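Local coordinates for Mgp-operon protein 3 (Mycoplasma pneumoniae, PDB 6RJ1) that probably takes part, as the extracellular P40/P90 adhesin, in attachment of this human pathogen to its host cells, at residues Gln919-Ala923 / Asn960-Glu964; Asp927-Gly931 / Val942-Asp946. One frame throughout, in Å; residues are numbered along the deposited sequence.

Overall arrangement
Both contacts involve the four-stranded antiparallel sheet made of strands 928-933, 939-945, 952-959 and 962-965, and their centres lie about 16 Å apart. Interaction 1 ties outermost strand 962-965 to the corner between strands 914-920 and 922-924, which belong to the adjoining sheet; interaction 2 pairs the opposite edge strand, 928-933, with its inner neighbour 939-945. The first is mostly buried, buries 250 Å² (both sides summed) and rests on one hydrogen bond and a CH-pi contact. The second is partly buried, buries 480 Å² (likewise summed) and has four backbone hydrogen bonds; acidic Asp927 and Asp946 meet at its open end. They touch where Ile922 CG2 packs 3.7 Å from Val942 CG2.

Interaction 1 (Gln919-Ala923 / Asn960-Glu964); sequences QNGIA and NGLFE
Residues 919-923 enter in extended form at Gln919 and turn a corner at Gly921. Asn920 (phi/psi -77/-11, chi1 p) shapes that corner: its OD1 accepts from Ile922 N at 3.0 Å, an Asx turn. Its backbone O receives the single hydrogen bond between the segments, from Phe963 N at 2.8 Å and 161°; its CB lies 3.2 Å from Gly961 O and its CG 3.6 Å from Phe963 CD2. The CA register pairs Asn920 with Leu962 (4.8 Å) and Gly921 with Phe963 (5.0 Å), residues 962-964 being extended (Phe963 -118/144). At Gly921 (114/-15) a CB would jam against the preceding carbonyl O and, separately, clash at 2.3 Å with Phe963 O; Gly961 (104/-11), just before strand 962-965, shares only the first constraint, no atom of 919-923 lying within 5.5 Å of its ideal CB. Ile922 (chi1 m, chi2 t) sends CD1 over one face of the Phe963 ring (chi1 m), 3.5 Å from the centroid and 10° off the normal, a CH-pi contact. This is packing between two sheets, the corner lying against an edge strand. Thr892 OG1 of strand 888-896 bonds both Asn920 ND2 and Gly961 O, and Tyr956 of strand 952-959 touches both Ile922 and Phe963.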
loop_
_atom_site.group_PDB
_atom_site.type_symbol
_atom_site.label_atom_id
_atom_site.label_comp_id
_atom_site.label_asym_id
_atom_site.label_seq_id
_atom_site.Cartn_x
_atom_site.Cartn_y
_atom_site.Cartn_z
ATOM N N GLN A 919 -11.757 2.673 20.969
ATOM C CA GLN A 919 -10.738 2.318 21.956
ATOM C C GLN A 919 -11.560 1.688 23.087
ATOM O O GLN A 919 -12.398 2.358 23.691
ATOM C CB GLN A 919 -9.998 3.578 22.424
ATOM C CG GLN A 919 -8.586 3.664 21.890
ATOM C CD GLN A 919 -7.555 3.692 22.996
ATOM O OE1 GLN A 919 -6.745 4.628 23.081
ATOM N NE2 GLN A 919 -7.551 2.667 23.864
ATOM N N ASN A 920 -11.405 0.372 23.272
ATOM C CA ASN A 920 -12.233 -0.436 24.166
ATOM C C ASN A 920 -11.968 -0.341 25.683
ATOM O O ASN A 920 -12.759 -0.885 26.443
ATOM C CB ASN A 920 -12.172 -1.902 23.740
ATOM C CG ASN A 920 -10.805 -2.552 23.719
ATOM O OD1 ASN A 920 -9.900 -2.240 24.505
ATOM N ND2 ASN A 920 -10.640 -3.511 22.827
ATOM N N GLY A 921 -10.882 0.291 26.110
ATOM C CA GLY A 921 -10.562 0.377 27.533
ATOM C C GLY A 921 -9.302 -0.364 27.939
ATOM O O GLY A 921 -8.794 -0.152 29.046
ATOM N N ILE A 922 -8.791 -1.251 27.057
ATOM C CA ILE A 922 -7.546 -1.968 27.311
ATOM C C ILE A 922 -6.444 -1.091 26.735
ATOM O O ILE A 922 -6.247 -1.047 25.521
ATOM C CB ILE A 922 -7.497 -3.415 26.751
ATOM C CG1 ILE A 922 -8.695 -4.269 27.220
ATOM C CG2 ILE A 922 -6.160 -4.066 27.128
ATOM C CD1 ILE A 922 -8.838 -5.664 26.542
ATOM N N ALA A 923 -5.789 -0.329 27.605
ATOM C CA ALA A 923 -4.710 0.581 27.241
ATOM C C ALA A 923 -3.777 0.792 28.416
ATOM O O ALA A 923 -4.183 0.630 29.571
ATOM C CB ALA A 923 -5.272 1.914 26.776
ATOM N N ASN A 960 -19.731 -6.530 25.640
ATOM C CA ASN A 960 -20.017 -6.453 24.198
ATOM C C ASN A 960 -18.919 -5.693 23.409
ATOM O O ASN A 960 -19.216 -4.949 22.466
ATOM C CB ASN A 960 -21.431 -5.883 23.932
ATOM C CG ASN A 960 -22.584 -6.818 24.243
ATOM O OD1 ASN A 960 -22.563 -7.608 25.200
ATOM N ND2 ASN A 960 -23.634 -6.729 23.439
ATOM N N GLY A 961 -17.663 -5.911 23.803
ATOM C CA GLY A 961 -16.507 -5.270 23.188
ATOM C C GLY A 961 -15.899 -4.145 23.999
ATOM O O GLY A 961 -14.822 -3.658 23.649
ATOM N N LEU A 962 -16.593 -3.698 25.070
ATOM C CA LEU A 962 -16.116 -2.648 25.978
ATOM C C LEU A 962 -15.491 -3.314 27.214
ATOM O O LEU A 962 -16.054 -4.271 27.742
ATOM C CB LEU A 962 -17.260 -1.694 26.374
ATOM C CG LEU A 962 -16.966 -0.169 26.410
ATOM C CD1 LEU A 962 -16.014 0.221 27.559
ATOM C CD2 LEU A 962 -16.510 0.373 25.055
ATOM N N PHE A 963 -14.313 -2.833 27.645
ATOM C CA PHE A 963 -13.565 -3.429 28.747
ATOM C C PHE A 963 -13.349 -2.549 29.954
ATOM O O PHE A 963 -13.102 -1.353 29.824
ATOM C CB PHE A 963 -12.214 -3.943 28.256
ATOM C CG PHE A 963 -12.294 -5.099 27.296
ATOM C CD1 PHE A 963 -12.276 -6.408 27.758
ATOM C CD2 PHE A 963 -12.342 -4.882 25.924
ATOM C CE1 PHE A 963 -12.325 -7.478 26.866
ATOM C CE2 PHE A 963 -12.392 -5.952 25.032
ATOM C CZ PHE A 963 -12.385 -7.242 25.509
ATOM N N GLU A 964 -13.387 -3.180 31.135
ATOM C CA GLU A 964 -13.156 -2.540 32.421
ATOM C C GLU A 964 -12.371 -3.502 33.292
ATOM O O GLU A 964 -12.760 -4.663 33.426
ATOM C CB GLU A 964 -14.492 -2.155 33.084
ATOM C CG GLU A 964 -14.407 -0.999 34.073
ATOM C CD GLU A 964 -14.122 0.364 33.470
ATOM O OE1 GLU A 964 -15.091 1.049 33.067
ATOM O OE2 GLU A 964 -12.933 0.754 33.414
#

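Interaction 2 (Asp927-Gly931 / Val942-Asp946); sequences DDLTG and VITKD
A classic beta bulge interrupts this antiparallel hairpin pairing of strands 928-933 and 939-945, at one edge of a four-stranded sheet. The axes of the short segments 928-931 and 942-945 approach to 4.3 Å, their N-to-C directions 135° apart. Asp928 and Lys945 form a hydrogen-bonded pair (Asp928 N to Lys945 O 3.2 Å, Lys945 N to Asp928 O 2.7 Å), Leu929 and Thr944 a non-hydrogen-bonded pair, CA-CA 4.6 Å. The register then slips by one: Thr930 N donates to Ile943 O at 2.8 Å, Ile943 N to Gly931 O at 2.9 Å (Thr930 -85/-37, Gly931 155/178). The aliphatic part of Lys945 runs along Thr930, CG 3.3 Å from Thr930 OG1. Leu929 (chi1 t, chi2 p) brings CD1 3.6 Å from Val942 CG1. Asp927 OD1 and Asp946 OD2 stand 3.8 Å apart, Asp927 OD2 having a long, weak ion pair with Lys952. That like-charge approach is unfavourable if both are ionised; overall, cohesion rests on four main-chain hydrogen bonds and the apolar Leu929-Val942 contact.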
loop_
_atom_site.group_PDB
_atom_site.type_symbol
_atom_site.label_atom_id
_atom_site.label_comp_id
_atom_site.label_asym_id
_atom_site.label_seq_id
_atom_site.Cartn_x
_atom_site.Cartn_y
_atom_site.Cartn_z
ATOM N N ASP A 927 3.718 -0.292 30.203
ATOM C CA ASP A 927 4.176 -1.679 30.168
ATOM C C ASP A 927 4.347 -2.307 28.794
ATOM O O ASP A 927 3.739 -1.858 27.828
ATOM C CB ASP A 927 3.232 -2.545 31.012
ATOM C CG ASP A 927 3.427 -2.430 32.511
ATOM O OD1 ASP A 927 4.599 -2.398 32.962
ATOM O OD2 ASP A 927 2.412 -2.412 33.237
ATOM N N ASP A 928 5.158 -3.375 28.721
ATOM C CA ASP A 928 5.390 -4.118 27.484
ATOM C C ASP A 928 4.459 -5.309 27.420
ATOM O O ASP A 928 4.468 -6.146 28.311
ATOM C CB ASP A 928 6.860 -4.533 27.345
ATOM C CG ASP A 928 7.778 -3.347 27.134
ATOM O OD1 ASP A 928 7.604 -2.631 26.109
ATOM O OD2 ASP A 928 8.667 -3.128 27.990
ATOM N N LEU A 929 3.630 -5.362 26.382
ATOM C CA LEU A 929 2.627 -6.397 26.210
ATOM C C LEU A 929 3.148 -7.736 25.657
ATOM O O LEU A 929 3.781 -7.768 24.597
ATOM C CB LEU A 929 1.507 -5.839 25.330
ATOM C CG LEU A 929 0.368 -6.775 24.991
ATOM C CD1 LEU A 929 -0.681 -6.792 26.084
ATOM C CD2 LEU A 929 -0.239 -6.384 23.693
ATOM N N THR A 930 2.828 -8.844 26.365
ATOM C CA THR A 930 3.147 -10.218 25.942
ATOM C C THR A 930 2.024 -10.694 24.997
ATOM O O THR A 930 2.279 -11.399 24.013
ATOM C CB THR A 930 3.299 -11.129 27.166
ATOM O OG1 THR A 930 4.301 -10.591 28.020
ATOM C CG2 THR A 930 3.649 -12.559 26.807
ATOM N N GLY A 931 0.803 -10.282 25.314
ATOM C CA GLY A 931 -0.389 -10.600 24.549
ATOM C C GLY A 931 -1.649 -10.541 25.381
ATOM O O GLY A 931 -1.610 -10.267 26.581
ATOM N N VAL A 942 -4.704 -9.794 30.091
ATOM C CA VAL A 942 -3.682 -8.974 29.442
ATOM C C VAL A 942 -2.321 -9.237 30.119
ATOM O O VAL A 942 -2.095 -8.820 31.260
ATOM C CB VAL A 942 -4.126 -7.482 29.428
ATOM C CG1 VAL A 942 -3.083 -6.579 28.784
ATOM C CG2 VAL A 942 -5.469 -7.325 28.727
ATOM N N ILE A 943 -1.450 -9.990 29.417
ATOM C CA ILE A 943 -0.110 -10.377 29.879
ATOM C C ILE A 943 0.884 -9.249 29.587
ATOM O O ILE A 943 0.931 -8.720 28.474
ATOM C CB ILE A 943 0.395 -11.754 29.346
ATOM C CG1 ILE A 943 -0.752 -12.787 29.042
ATOM C CG2 ILE A 943 1.454 -12.339 30.265
ATOM C CD1 ILE A 943 -1.753 -13.216 30.143
ATOM N N THR A 944 1.697 -8.916 30.594
ATOM C CA THR A 944 2.630 -7.804 30.569
ATOM C C THR A 944 4.021 -8.175 31.132
ATOM O O THR A 944 4.140 -9.019 32.017
ATOM C CB THR A 944 1.932 -6.624 31.290
ATOM O OG1 THR A 944 1.375 -5.747 30.310
ATOM C CG2 THR A 944 2.820 -5.870 32.274
ATOM N N LYS A 945 5.054 -7.507 30.603
ATOM C CA LYS A 945 6.461 -7.608 30.978
ATOM C C LYS A 945 6.951 -6.232 31.453
ATOM O O LYS A 945 6.446 -5.193 31.014
ATOM C CB LYS A 945 7.311 -8.030 29.770
ATOM C CG LYS A 945 7.130 -9.473 29.320
ATOM C CD LYS A 945 7.919 -9.779 28.034
ATOM C CE LYS A 945 7.214 -9.375 26.755
ATOM N NZ LYS A 945 7.948 -9.851 25.554
ATOM N N ASP A 946 7.969 -6.243 32.321
ATOM C CA ASP A 946 8.640 -5.072 32.894
ATOM C C ASP A 946 10.028 -5.575 33.318
ATOM O O ASP A 946 11.054 -4.955 33.024
ATOM C CB ASP A 946 7.833 -4.553 34.108
ATOM C CG ASP A 946 8.441 -3.382 34.858
ATOM O OD1 ASP A 946 9.297 -3.622 35.742
ATOM O OD2 ASP A 946 8.037 -2.229 34.586
#